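Local coordinates for ADP-dependent L-serine kinase SerK (Thermococcus kodakarensis KOD1, PDB 5X0J), which uses ADP to phosphorylate free L-serine, giving O-phospho-L-serine and AMP in the first step of cysteine biosynthesis from serine, at residues Q31-E36 with I174-Y179; K160-L165 with Y218-T223; L66-H71 with V88-F93; A57-E62 with E207-V212. The protein carries 1 engineered substitution. All blocks are in the same frame, centred on the assembly; numbering follows the deposited sequence.

Contact 1: Q31-E36 with I174-Y179; sequences QLVQKE and IELIYY. With AMP (adenosine monophosphate), chain B.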
# COMPACT_ATOMS: atom_id res chain seq x y z
N GLN A 31 2.41 -6.79 2.92
CA GLN A 31 2.62 -7.56 1.70
C GLN A 31 2.73 -6.67 0.44
O GLN A 31 2.52 -5.45 0.50
CB GLN A 31 1.46 -8.54 1.52
CG GLN A 31 1.39 -9.63 2.58
CD GLN A 31 0.13 -10.44 2.52
OE1 GLN A 31 -0.96 -9.92 2.27
NE2 GLN A 31 0.25 -11.74 2.75
N LEU A 32 3.08 -7.31 -0.67
CA LEU A 32 3.33 -6.65 -1.96
C LEU A 32 2.20 -6.86 -2.96
O LEU A 32 1.45 -7.82 -2.84
CB LEU A 32 4.63 -7.18 -2.58
CG LEU A 32 5.87 -7.17 -1.69
CD1 LEU A 32 7.09 -7.62 -2.48
CD2 LEU A 32 6.10 -5.77 -1.11
N VAL A 33 2.07 -5.93 -3.89
CA VAL A 33 1.25 -6.00 -5.10
C VAL A 33 2.21 -6.25 -6.26
O VAL A 33 3.17 -5.48 -6.46
CB VAL A 33 0.50 -4.66 -5.33
CG1 VAL A 33 -0.39 -4.73 -6.56
CG2 VAL A 33 -0.29 -4.27 -4.07
N GLN A 34 1.97 -7.32 -7.01
CA GLN A 34 2.90 -7.73 -8.06
C GLN A 34 3.16 -6.64 -9.10
O GLN A 34 4.31 -6.40 -9.46
CB GLN A 34 2.44 -9.00 -8.76
CG GLN A 34 3.38 -9.42 -9.89
CD GLN A 34 3.21 -10.86 -10.30
OE1 GLN A 34 3.02 -11.73 -9.46
NE2 GLN A 34 3.30 -11.13 -11.60
N LYS A 35 2.11 -5.98 -9.58
CA LYS A 35 2.30 -4.93 -10.59
C LYS A 35 3.09 -3.73 -10.08
O LYS A 35 3.76 -3.06 -10.86
CB LYS A 35 0.96 -4.43 -11.12
CG LYS A 35 0.19 -5.46 -11.93
CD LYS A 35 0.74 -5.70 -13.31
CE LYS A 35 -0.35 -6.29 -14.19
NZ LYS A 35 0.19 -6.79 -15.48
N GLU A 36 3.01 -3.45 -8.79
CA GLU A 36 3.79 -2.36 -8.17
C GLU A 36 5.28 -2.75 -8.12
O GLU A 36 6.15 -1.94 -8.46
CB GLU A 36 3.25 -2.08 -6.76
CG GLU A 36 3.86 -0.91 -5.99
CD GLU A 36 3.31 0.45 -6.36
OE1 GLU A 36 3.04 1.24 -5.42
OE2 GLU A 36 3.14 0.71 -7.56
N ILE A 174 -8.62 -7.41 -14.40
CA ILE A 174 -8.97 -6.11 -13.84
C ILE A 174 -7.80 -5.15 -13.93
O ILE A 174 -6.65 -5.58 -14.04
CB ILE A 174 -9.40 -6.20 -12.35
CG1 ILE A 174 -8.27 -6.72 -11.43
CG2 ILE A 174 -10.66 -7.05 -12.21
CD1 ILE A 174 -8.62 -6.65 -9.96
N GLU A 175 -8.12 -3.86 -13.89
CA GLU A 175 -7.14 -2.82 -13.62
C GLU A 175 -7.23 -2.54 -12.12
O GLU A 175 -8.28 -2.14 -11.64
CB GLU A 175 -7.44 -1.57 -14.45
CG GLU A 175 -6.29 -0.58 -14.58
CD GLU A 175 -6.18 -0.01 -15.99
OE1 GLU A 175 -5.30 -0.45 -16.75
OE2 GLU A 175 -7.01 0.86 -16.33
N LEU A 176 -6.13 -2.76 -11.41
CA LEU A 176 -6.07 -2.59 -9.95
C LEU A 176 -5.39 -1.26 -9.64
O LEU A 176 -4.25 -1.02 -10.06
CB LEU A 176 -5.29 -3.74 -9.32
CG LEU A 176 -5.03 -3.71 -7.81
CD1 LEU A 176 -6.32 -3.63 -7.01
CD2 LEU A 176 -4.23 -4.94 -7.42
N ILE A 177 -6.10 -0.39 -8.92
CA ILE A 177 -5.61 0.93 -8.54
C ILE A 177 -5.87 1.12 -7.05
O ILE A 177 -6.93 0.72 -6.56
CB ILE A 177 -6.34 2.06 -9.30
CG1 ILE A 177 -6.25 1.84 -10.82
CG2 ILE A 177 -5.79 3.43 -8.92
CD1 ILE A 177 -7.12 2.77 -11.66
N TYR A 178 -4.92 1.73 -6.34
CA TYR A 178 -5.08 2.01 -4.92
C TYR A 178 -5.29 3.52 -4.71
O TYR A 178 -4.50 4.33 -5.20
CB TYR A 178 -3.87 1.52 -4.14
CG TYR A 178 -3.91 0.03 -3.85
CD1 TYR A 178 -3.53 -0.90 -4.81
CD2 TYR A 178 -4.34 -0.43 -2.62
CE1 TYR A 178 -3.58 -2.27 -4.55
CE2 TYR A 178 -4.39 -1.79 -2.33
CZ TYR A 178 -4.01 -2.71 -3.30
OH TYR A 178 -4.05 -4.06 -3.01
N TYR A 179 -6.36 3.88 -4.00
CA TYR A 179 -6.70 5.28 -3.73
C TYR A 179 -6.42 5.68 -2.31
O TYR A 179 -6.79 4.97 -1.40
CB TYR A 179 -8.20 5.53 -4.00
CG TYR A 179 -8.54 5.61 -5.46
CD1 TYR A 179 -8.67 4.47 -6.23
CD2 TYR A 179 -8.71 6.85 -6.08
CE1 TYR A 179 -8.96 4.55 -7.59
CE2 TYR A 179 -9.02 6.94 -7.43
CZ TYR A 179 -9.14 5.79 -8.18
OH TYR A 179 -9.42 5.88 -9.53
P AMP B . 6.96 1.33 -2.59
O1P AMP B . 8.45 1.17 -2.85
O2P AMP B . 6.36 0.12 -1.90
O3P AMP B . 6.65 2.65 -1.95
O5' AMP B . 6.25 1.33 -4.03
C5' AMP B . 6.95 1.61 -5.24
C4' AMP B . 7.48 3.04 -5.23
O4' AMP B . 8.54 3.15 -6.15
C3' AMP B . 6.50 4.15 -5.68
O3' AMP B . 6.49 5.18 -4.69
C2' AMP B . 7.04 4.73 -6.98
O2' AMP B . 6.79 6.12 -7.14
C1' AMP B . 8.49 4.41 -6.76
N9 AMP B . 9.38 4.40 -7.94
C8 AMP B . 9.08 4.13 -9.22
N7 AMP B . 10.18 4.20 -10.01
C5 AMP B . 11.20 4.50 -9.20
C6 AMP B . 12.65 4.73 -9.38
N6 AMP B . 13.20 4.63 -10.60
N1 AMP B . 13.36 5.04 -8.27
C2 AMP B . 12.82 5.14 -7.03
N3 AMP B . 11.51 4.95 -6.81
C4 AMP B . 10.68 4.64 -7.84
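V33 turns both of its methyls to the strand: with chi1 at -178°, CG1 lies anti to the backbone N and CG2 anti to the carbonyl carbon, and the fork spans two residues of I174-Y179. V33 CG1 meets L176 CD2 tip to tip at 3.9 Å. V33 CG2 slides past the far end of the Y178 ring, approaching obliquely, 3.9 Å from Y178 CE1 and just as near the phenol oxygen. L176 and Y178 are two apart on strand 175-179, so both present themselves to the valine. V33 is the N-cap residue of helix 34-47 in the ParB-like part of the chain, while the strand pairs with 98-107 in the antiparallel sheet of the SerK part. P220 also touches V33, and W102 and P104 touch Y178. One turn further on, E36 bends at chi2 (81°) and puts OE1 3.5 Å from O5' of AMP. That same OE1 makes a salt bridge to K221, and OE2 takes a hydrogen bond from the backbone N of V3. Were E36 an alanine, K221 would probably lose one of its carboxylate partners and V3 N its acceptor. Across the two segments themselves no hydrogen bond forms, so this buried seam between helix start and sheet relies on apolar surfaces meeting, and the polar bonds of E36 go to K221 and V3, with the nucleotide close by.

Contact 2: K160-L165 with Y218-T223; sequences KVSKVL and YSPKTT. With SEP (phosphoserine), chain C.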
# COMPACT_ATOMS: atom_id res chain seq x y z
N LYS A 160 -6.83 -12.31 1.98
CA LYS A 160 -7.44 -13.14 0.94
C LYS A 160 -8.02 -12.26 -0.17
O LYS A 160 -7.85 -12.56 -1.35
CB LYS A 160 -8.51 -14.05 1.53
CG LYS A 160 -7.94 -15.14 2.42
CD LYS A 160 -9.02 -16.01 3.04
CE LYS A 160 -8.43 -17.00 4.03
NZ LYS A 160 -9.47 -17.80 4.73
N VAL A 161 -8.69 -11.17 0.21
CA VAL A 161 -9.20 -10.22 -0.77
C VAL A 161 -8.06 -9.67 -1.63
O VAL A 161 -8.14 -9.65 -2.85
CB VAL A 161 -9.96 -9.04 -0.11
CG1 VAL A 161 -10.26 -7.93 -1.11
CG2 VAL A 161 -11.26 -9.54 0.51
N SER A 162 -6.98 -9.24 -0.98
CA SER A 162 -5.87 -8.60 -1.67
C SER A 162 -5.19 -9.57 -2.64
O SER A 162 -4.77 -9.18 -3.72
CB SER A 162 -4.88 -8.06 -0.65
OG SER A 162 -5.49 -7.06 0.15
N LYS A 163 -5.09 -10.84 -2.23
CA LYS A 163 -4.51 -11.90 -3.06
C LYS A 163 -5.33 -12.12 -4.34
O LYS A 163 -4.78 -12.22 -5.43
CB LYS A 163 -4.40 -13.19 -2.25
CG LYS A 163 -3.84 -14.39 -2.98
CD LYS A 163 -3.74 -15.57 -2.02
CE LYS A 163 -3.35 -16.86 -2.72
NZ LYS A 163 -4.44 -17.41 -3.57
N VAL A 164 -6.64 -12.18 -4.20
CA VAL A 164 -7.51 -12.32 -5.36
C VAL A 164 -7.32 -11.14 -6.33
O VAL A 164 -7.19 -11.35 -7.53
CB VAL A 164 -8.99 -12.44 -4.94
CG1 VAL A 164 -9.94 -12.24 -6.13
CG2 VAL A 164 -9.22 -13.80 -4.29
N LEU A 165 -7.29 -9.92 -5.80
CA LEU A 165 -7.12 -8.75 -6.65
C LEU A 165 -5.76 -8.75 -7.34
O LEU A 165 -5.66 -8.42 -8.52
CB LEU A 165 -7.29 -7.46 -5.85
CG LEU A 165 -8.67 -7.22 -5.23
CD1 LEU A 165 -8.63 -5.96 -4.38
CD2 LEU A 165 -9.76 -7.16 -6.28
N TYR A 218 0.70 -6.88 7.46
CA TYR A 218 -0.64 -6.55 6.97
C TYR A 218 -0.78 -6.94 5.49
O TYR A 218 0.20 -7.25 4.80
CB TYR A 218 -0.88 -5.05 7.03
CG TYR A 218 -1.05 -4.41 8.38
CD1 TYR A 218 -2.20 -4.60 9.12
CD2 TYR A 218 -0.09 -3.54 8.88
CE1 TYR A 218 -2.38 -3.97 10.35
CE2 TYR A 218 -0.26 -2.90 10.09
CZ TYR A 218 -1.41 -3.11 10.82
OH TYR A 218 -1.57 -2.46 12.02
N SER A 219 -2.01 -6.88 4.98
CA SER A 219 -2.23 -6.97 3.54
C SER A 219 -1.61 -5.74 2.85
O SER A 219 -1.31 -4.74 3.51
CB SER A 219 -3.74 -7.11 3.25
OG SER A 219 -4.42 -5.88 3.44
N PRO A 220 -1.41 -5.81 1.52
CA PRO A 220 -0.73 -4.70 0.84
C PRO A 220 -1.40 -3.35 1.04
O PRO A 220 -2.64 -3.25 1.10
CB PRO A 220 -0.73 -5.12 -0.63
CG PRO A 220 -0.90 -6.60 -0.61
CD PRO A 220 -1.79 -6.87 0.57
N LYS A 221 -0.57 -2.31 1.14
CA LYS A 221 -1.01 -0.92 1.14
C LYS A 221 -1.94 -0.57 2.30
O LYS A 221 -2.73 0.37 2.23
CB LYS A 221 -1.67 -0.58 -0.21
CG LYS A 221 -0.79 -0.85 -1.43
CD LYS A 221 0.44 0.04 -1.45
CE LYS A 221 1.15 -0.07 -2.77
NZ LYS A 221 2.34 0.83 -2.84
N THR A 222 -1.84 -1.31 3.40
CA THR A 222 -2.64 -1.04 4.58
C THR A 222 -2.34 0.34 5.16
O THR A 222 -3.27 1.08 5.48
CB THR A 222 -2.46 -2.16 5.62
OG1 THR A 222 -3.06 -3.36 5.10
CG2 THR A 222 -3.09 -1.80 6.96
N THR A 223 -1.07 0.69 5.27
CA THR A 223 -0.69 1.99 5.80
C THR A 223 -0.46 3.01 4.68
O THR A 223 0.14 2.70 3.66
CB THR A 223 0.61 1.91 6.61
OG1 THR A 223 1.66 1.42 5.78
CG2 THR A 223 0.45 1.00 7.81
N SEP C . 3.43 2.02 3.62
CA SEP C . 3.19 2.79 2.37
CB SEP C . 2.25 2.00 1.46
OG SEP C . 2.84 0.73 1.19
C SEP C . 2.67 4.17 2.68
O SEP C . 2.11 4.84 1.80
OXT SEP C . 2.81 4.65 3.82
P SEP C . 4.15 0.59 0.24
O1P SEP C . 4.07 1.77 -0.72
O2P SEP C . 3.93 -0.74 -0.41
O3P SEP C . 5.32 0.62 1.19
O HOH W 1 -4.59 -4.53 -0.42
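Next to the place where P220 and S219 meet S162, the flat group is the Y218 ring: T222 CG2 sits on one face, 3.6 Å above the plane and displaced toward the rim, and V208 and L211 of helix 205-213 also touch this side chain. The proline ring is what faces helix 155-170. P220 CD abuts S162 CB at 3.5 Å, and S162 OG lies 3.6 Å from S219 CB, so one small serine fits against two neighbouring residues of the loop. With chi1 at -63°, S162 OG stays beside its own backbone N, where it bonds to the carbonyl of Q158 and accepts from a water at 2.7 Å. That water also donates to P220 O at 2.8 Å, joining helix to loop. S219 OG and P220 O are both held by R200 as well. S219 to T222 form a type II beta turn, with P220 and K221 at its two central positions and K221 at a positive phi of 62°. T222 OG1 donates to S219 O at 2.7 Å from above the carbonyl plane, a side-chain bond that adds to the weak backbone bond from T222 N to S219 O. The turn and the residue after it supply two residues of the phosphoserine pocket, K221 and T223. K221, bent at chi2 (-64°), sends NZ to O1P of phosphoserine at 2.9 Å, with a weaker bond to O2P, while E4 makes a salt bridge to the same nitrogen. T223 OG1 accepts from the amino N of phosphoserine at 2.9 Å, and H29 NE2 bonds to the same hydroxyl.

Contact 3: L66-H71 with V88-F93; sequences LIVDGH and VILDYF. With MG (magnesium ion), chain D; SEP (phosphoserine), chain C; AMP (adenosine monophosphate), chain B.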
# COMPACT_ATOMS: atom_id res chain seq x y z
N LEU A 66 11.85 -0.07 10.72
CA LEU A 66 10.55 -0.28 10.10
C LEU A 66 10.55 0.39 8.74
O LEU A 66 10.91 1.56 8.65
CB LEU A 66 9.48 0.38 10.97
CG LEU A 66 8.05 0.38 10.41
CD1 LEU A 66 7.52 -1.03 10.21
CD2 LEU A 66 7.13 1.22 11.31
N ILE A 67 10.14 -0.34 7.70
CA ILE A 67 9.80 0.29 6.42
C ILE A 67 8.47 1.01 6.60
O ILE A 67 7.43 0.38 6.74
CB ILE A 67 9.71 -0.74 5.28
CG1 ILE A 67 11.06 -1.44 5.08
CG2 ILE A 67 9.27 -0.07 3.99
CD1 ILE A 67 11.03 -2.60 4.10
N VAL A 68 8.52 2.34 6.62
CA VAL A 68 7.31 3.16 6.72
C VAL A 68 6.66 3.22 5.33
O VAL A 68 5.45 2.99 5.20
CB VAL A 68 7.67 4.56 7.28
CG1 VAL A 68 6.48 5.50 7.24
CG2 VAL A 68 8.19 4.40 8.71
N ASP A 69 7.45 3.55 4.31
CA ASP A 69 7.03 3.55 2.93
C ASP A 69 8.20 3.07 2.11
O ASP A 69 9.33 3.55 2.28
CB ASP A 69 6.61 4.96 2.51
CG ASP A 69 6.16 5.03 1.06
OD1 ASP A 69 5.62 4.04 0.53
OD2 ASP A 69 6.35 6.11 0.46
N GLY A 70 7.94 2.09 1.24
CA GLY A 70 9.00 1.52 0.39
C GLY A 70 9.10 0.01 0.32
O GLY A 70 10.17 -0.52 0.05
N HIS A 71 7.99 -0.70 0.52
CA HIS A 71 8.04 -2.16 0.48
C HIS A 71 8.47 -2.72 -0.86
O HIS A 71 9.22 -3.71 -0.91
CB HIS A 71 6.69 -2.74 0.87
CG HIS A 71 6.41 -2.56 2.32
ND1 HIS A 71 5.98 -1.37 2.85
CD2 HIS A 71 6.61 -3.39 3.37
CE1 HIS A 71 5.86 -1.48 4.15
NE2 HIS A 71 6.26 -2.69 4.50
N VAL A 88 15.18 8.09 4.39
CA VAL A 88 14.95 9.14 5.37
C VAL A 88 14.50 8.44 6.66
O VAL A 88 13.52 7.69 6.65
CB VAL A 88 13.89 10.14 4.88
CG1 VAL A 88 13.63 11.21 5.93
CG2 VAL A 88 14.36 10.78 3.60
N ILE A 89 15.22 8.69 7.75
CA ILE A 89 14.88 8.12 9.05
C ILE A 89 13.96 9.09 9.80
O ILE A 89 14.39 10.17 10.18
CB ILE A 89 16.13 7.80 9.90
CG1 ILE A 89 17.04 6.82 9.15
CG2 ILE A 89 15.73 7.25 11.27
CD1 ILE A 89 18.42 6.66 9.76
N LEU A 90 12.73 8.66 10.04
CA LEU A 90 11.70 9.48 10.68
C LEU A 90 11.55 9.13 12.14
O LEU A 90 12.02 8.08 12.59
CB LEU A 90 10.36 9.21 10.02
CG LEU A 90 10.28 9.47 8.52
CD1 LEU A 90 8.95 8.96 7.99
CD2 LEU A 90 10.47 10.96 8.21
N ASP A 91 10.88 10.00 12.88
CA ASP A 91 10.51 9.76 14.27
C ASP A 91 9.08 9.22 14.24
O ASP A 91 8.13 9.99 14.12
CB ASP A 91 10.60 11.07 15.06
CG ASP A 91 10.16 10.93 16.50
OD1 ASP A 91 9.87 9.80 16.94
OD2 ASP A 91 10.10 11.96 17.19
N TYR A 92 8.92 7.90 14.36
CA TYR A 92 7.61 7.27 14.10
C TYR A 92 6.48 7.79 14.99
O TYR A 92 5.36 8.01 14.50
CB TYR A 92 7.68 5.74 14.19
CG TYR A 92 6.51 5.09 13.48
CD1 TYR A 92 6.30 5.29 12.12
CD2 TYR A 92 5.60 4.29 14.16
CE1 TYR A 92 5.23 4.72 11.46
CE2 TYR A 92 4.53 3.70 13.51
CZ TYR A 92 4.34 3.92 12.16
OH TYR A 92 3.27 3.35 11.50
N PHE A 93 6.75 8.02 16.27
CA PHE A 93 5.70 8.47 17.18
C PHE A 93 5.61 9.99 17.34
O PHE A 93 4.91 10.49 18.22
CB PHE A 93 5.80 7.72 18.52
CG PHE A 93 5.55 6.24 18.37
CD1 PHE A 93 4.27 5.77 18.08
CD2 PHE A 93 6.61 5.33 18.44
CE1 PHE A 93 4.05 4.41 17.91
CE2 PHE A 93 6.39 3.98 18.28
CZ PHE A 93 5.11 3.51 18.01
MG MG D . 4.87 3.47 -1.34
N SEP C . 3.43 2.02 3.62
CA SEP C . 3.19 2.79 2.37
CB SEP C . 2.25 2.00 1.46
OG SEP C . 2.84 0.73 1.19
C SEP C . 2.67 4.17 2.68
O SEP C . 2.11 4.84 1.80
OXT SEP C . 2.81 4.65 3.82
P SEP C . 4.15 0.59 0.24
O1P SEP C . 4.07 1.77 -0.72
O2P SEP C . 3.93 -0.74 -0.41
O3P SEP C . 5.32 0.62 1.19
P AMP B . 6.96 1.33 -2.59
O1P AMP B . 8.45 1.17 -2.85
O2P AMP B . 6.36 0.12 -1.90
O3P AMP B . 6.65 2.65 -1.95
O5' AMP B . 6.25 1.33 -4.03
C5' AMP B . 6.95 1.61 -5.24
C4' AMP B . 7.48 3.04 -5.23
O4' AMP B . 8.54 3.15 -6.15
C3' AMP B . 6.50 4.15 -5.68
O3' AMP B . 6.49 5.18 -4.69
C2' AMP B . 7.04 4.73 -6.98
O2' AMP B . 6.79 6.12 -7.14
C1' AMP B . 8.49 4.41 -6.76
N9 AMP B . 9.38 4.40 -7.94
C8 AMP B . 9.08 4.13 -9.22
N7 AMP B . 10.18 4.20 -10.01
C5 AMP B . 11.20 4.50 -9.20
C6 AMP B . 12.65 4.73 -9.38
N6 AMP B . 13.20 4.63 -10.60
N1 AMP B . 13.36 5.04 -8.27
C2 AMP B . 12.82 5.14 -7.03
N3 AMP B . 11.51 4.95 -6.81
C4 AMP B . 10.68 4.64 -7.84
O HOH W 2 5.53 5.38 -2.04
O HOH W 3 4.21 3.22 -3.35
O HOH W 4 3.03 4.49 -0.93
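L66 lays one methyl squarely on the Y92 ring: CD2 stands 4.0 Å from the ring centroid and only 12° off the normal, a CH-pi contact. V68 is the wedge between two neighbours: with chi1 at 173°, CG1 lies anti to the backbone N and CG2 anti to the carbonyl carbon, which sends one methyl to L90 and the other to Y92. Its CG2 approaches the same ring obliquely, 4.0 Å from Y92 CD1, and its CG1 reaches L90 CD1 at 4.3 Å, filling the notch between L90 and Y92. A57 and helix 205-213 also cover Y92, whose hydroxyl bonds to H225. Strands 65-67 and 84-90 are not neighbours; 54-58 runs between them in the five-stranded sheet, and these side chains meet over one side of it. A classic beta bulge at V68 and D69, both opposite L55, turns the chain into the active site. V68 O accepts the amino N of phosphoserine, and D69 OD1 binds magnesium at 2.1 Å. One oxygen from each phosphate and three waters complete its six ligands. At the start of helix 71-80, O3P of phosphoserine is gripped by three N-H groups: G70 N, H71 N at 3.1 Å, and H71 ND1 at 2.7 Å, nearly straight (168°) at the ring edge. A phenylalanine in place of H71 would probably leave O3P without its shortest bond and H29 N without the acceptor NE2.

Contact 4: A57-E62 with E207-V212; sequences AKVPGE and EVMELV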
# COMPACT_ATOMS: atom_id res chain seq x y z
N ALA A 57 11.81 4.11 10.07
CA ALA A 57 11.80 4.55 11.45
C ALA A 57 12.42 3.45 12.29
O ALA A 57 12.19 2.27 12.03
CB ALA A 57 10.39 4.83 11.93
N LYS A 58 13.20 3.84 13.30
CA LYS A 58 13.83 2.88 14.22
C LYS A 58 12.78 2.03 14.95
O LYS A 58 11.79 2.56 15.46
CB LYS A 58 14.69 3.65 15.23
CG LYS A 58 15.33 2.85 16.35
CD LYS A 58 16.43 1.95 15.85
CE LYS A 58 17.24 1.39 17.02
NZ LYS A 58 16.40 0.73 18.08
N VAL A 59 12.98 0.71 14.96
CA VAL A 59 12.12 -0.19 15.72
C VAL A 59 12.59 -0.17 17.18
O VAL A 59 13.76 -0.43 17.44
CB VAL A 59 12.22 -1.64 15.19
CG1 VAL A 59 11.37 -2.58 16.04
CG2 VAL A 59 11.81 -1.70 13.73
N PRO A 60 11.68 0.14 18.13
CA PRO A 60 12.07 0.10 19.54
C PRO A 60 12.61 -1.26 19.94
O PRO A 60 11.99 -2.29 19.65
CB PRO A 60 10.75 0.39 20.28
CG PRO A 60 9.92 1.14 19.31
CD PRO A 60 10.28 0.59 17.96
N GLY A 61 13.79 -1.27 20.55
CA GLY A 61 14.43 -2.49 21.05
C GLY A 61 15.30 -3.26 20.07
O GLY A 61 16.04 -4.13 20.49
N GLU A 62 15.23 -2.93 18.77
CA GLU A 62 15.94 -3.69 17.73
C GLU A 62 16.85 -2.79 16.93
O GLU A 62 16.53 -1.62 16.71
CB GLU A 62 14.93 -4.32 16.75
CG GLU A 62 14.03 -5.39 17.34
CD GLU A 62 12.98 -5.88 16.35
OE1 GLU A 62 11.80 -5.96 16.75
OE2 GLU A 62 13.32 -6.18 15.18
N GLU A 207 -0.68 0.23 16.50
CA GLU A 207 -0.99 -1.10 15.92
C GLU A 207 0.07 -1.57 14.91
O GLU A 207 0.42 -2.74 14.89
CB GLU A 207 -2.37 -1.10 15.26
CG GLU A 207 -3.52 -0.99 16.26
CD GLU A 207 -4.86 -0.66 15.62
OE1 GLU A 207 -4.94 -0.36 14.40
OE2 GLU A 207 -5.87 -0.71 16.35
N VAL A 208 0.59 -0.65 14.11
CA VAL A 208 1.61 -1.01 13.12
C VAL A 208 2.87 -1.52 13.80
O VAL A 208 3.38 -2.58 13.44
CB VAL A 208 1.96 0.18 12.19
CG1 VAL A 208 3.11 -0.18 11.25
CG2 VAL A 208 0.75 0.61 11.37
N MET A 209 3.38 -0.77 14.78
CA MET A 209 4.61 -1.17 15.46
C MET A 209 4.38 -2.45 16.28
O MET A 209 5.24 -3.34 16.27
CB MET A 209 5.18 -0.05 16.35
CG MET A 209 6.64 -0.25 16.73
SD MET A 209 7.77 -0.27 15.32
CE MET A 209 8.01 1.48 15.06
N GLU A 210 3.24 -2.54 16.96
CA GLU A 210 2.85 -3.77 17.66
C GLU A 210 2.88 -5.00 16.74
O GLU A 210 3.42 -6.04 17.11
CB GLU A 210 1.46 -3.62 18.30
N LEU A 211 2.33 -4.85 15.53
CA LEU A 211 2.30 -5.94 14.54
C LEU A 211 3.71 -6.30 14.05
O LEU A 211 4.06 -7.47 13.93
CB LEU A 211 1.42 -5.56 13.33
CG LEU A 211 0.85 -6.75 12.55
CD1 LEU A 211 -0.32 -7.38 13.29
CD2 LEU A 211 0.41 -6.35 11.15
N VAL A 212 4.51 -5.28 13.77
CA VAL A 212 5.90 -5.47 13.35
C VAL A 212 6.72 -6.20 14.42
O VAL A 212 7.51 -7.08 14.09
CB VAL A 212 6.57 -4.12 13.02
CG1 VAL A 212 8.07 -4.26 12.83
CG2 VAL A 212 5.93 -3.53 11.78
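M209 pushes its thioether into the turn after strand 54-58. SD lies 3.7 Å from P60 CD, the thioether end meeting the CD corner of the proline. The terminal methyl also touches this proline, and it comes 4.0 Å from K58 O; V59 CG1 is a looser neighbour, 4.3 Å from M209 SD. Bends at chi2 (63°) and chi3 (83°) curl the side chain so that sulfur and methyl both lie along the turn. No hydrogen bond crosses here. Behind this first shell, V59 to E62 make a type II beta turn with P60 and G61 in the middle, the glycine at positive phi. V59 O takes two donors from opposite faces of its plane: E62 N at 3.2 Å, closing the turn, and K58 NZ at 3.0 Å. The same ammonium group also donates to E62 O at 2.7 Å, so the lysine folds back and ties both ends of the turn together. Further out, E62 makes salt bridges with K213 and K27, and K213 also bonds to P60 O, linking the loop to the end of helix 205-213. On the helix, M209 and V212 both touch L66 of the next strand. The arrangement is that of a helix laid against a beta hairpin, strands 54-58 and 65-67, with a Pro-Gly type II turn in the connecting loop.

How the contacts relate
Contacts 1 and 2 lie with centres 9 Å apart, and their segments alternate along the chain; helix 155-170 of contact 2 leads into strand 175-179 of contact 1. Contacts 3 and 4 form a second pair, 10 Å apart, sharing the five-stranded sheet through strands 54-58, 65-67 and 84-90, with contact 3 nested inside the loop that contact 4 closes. Roughly 20 to 25 Å separates one pair from the other, yet the loop 218-223 touches helix 205-213, and L32 packs on H71. Phosphoserine is touched by contacts 2 and 3, AMP by contacts 1 and 3, so the active site is built jointly by the ParB-like part and by the chain's later loop 218-223.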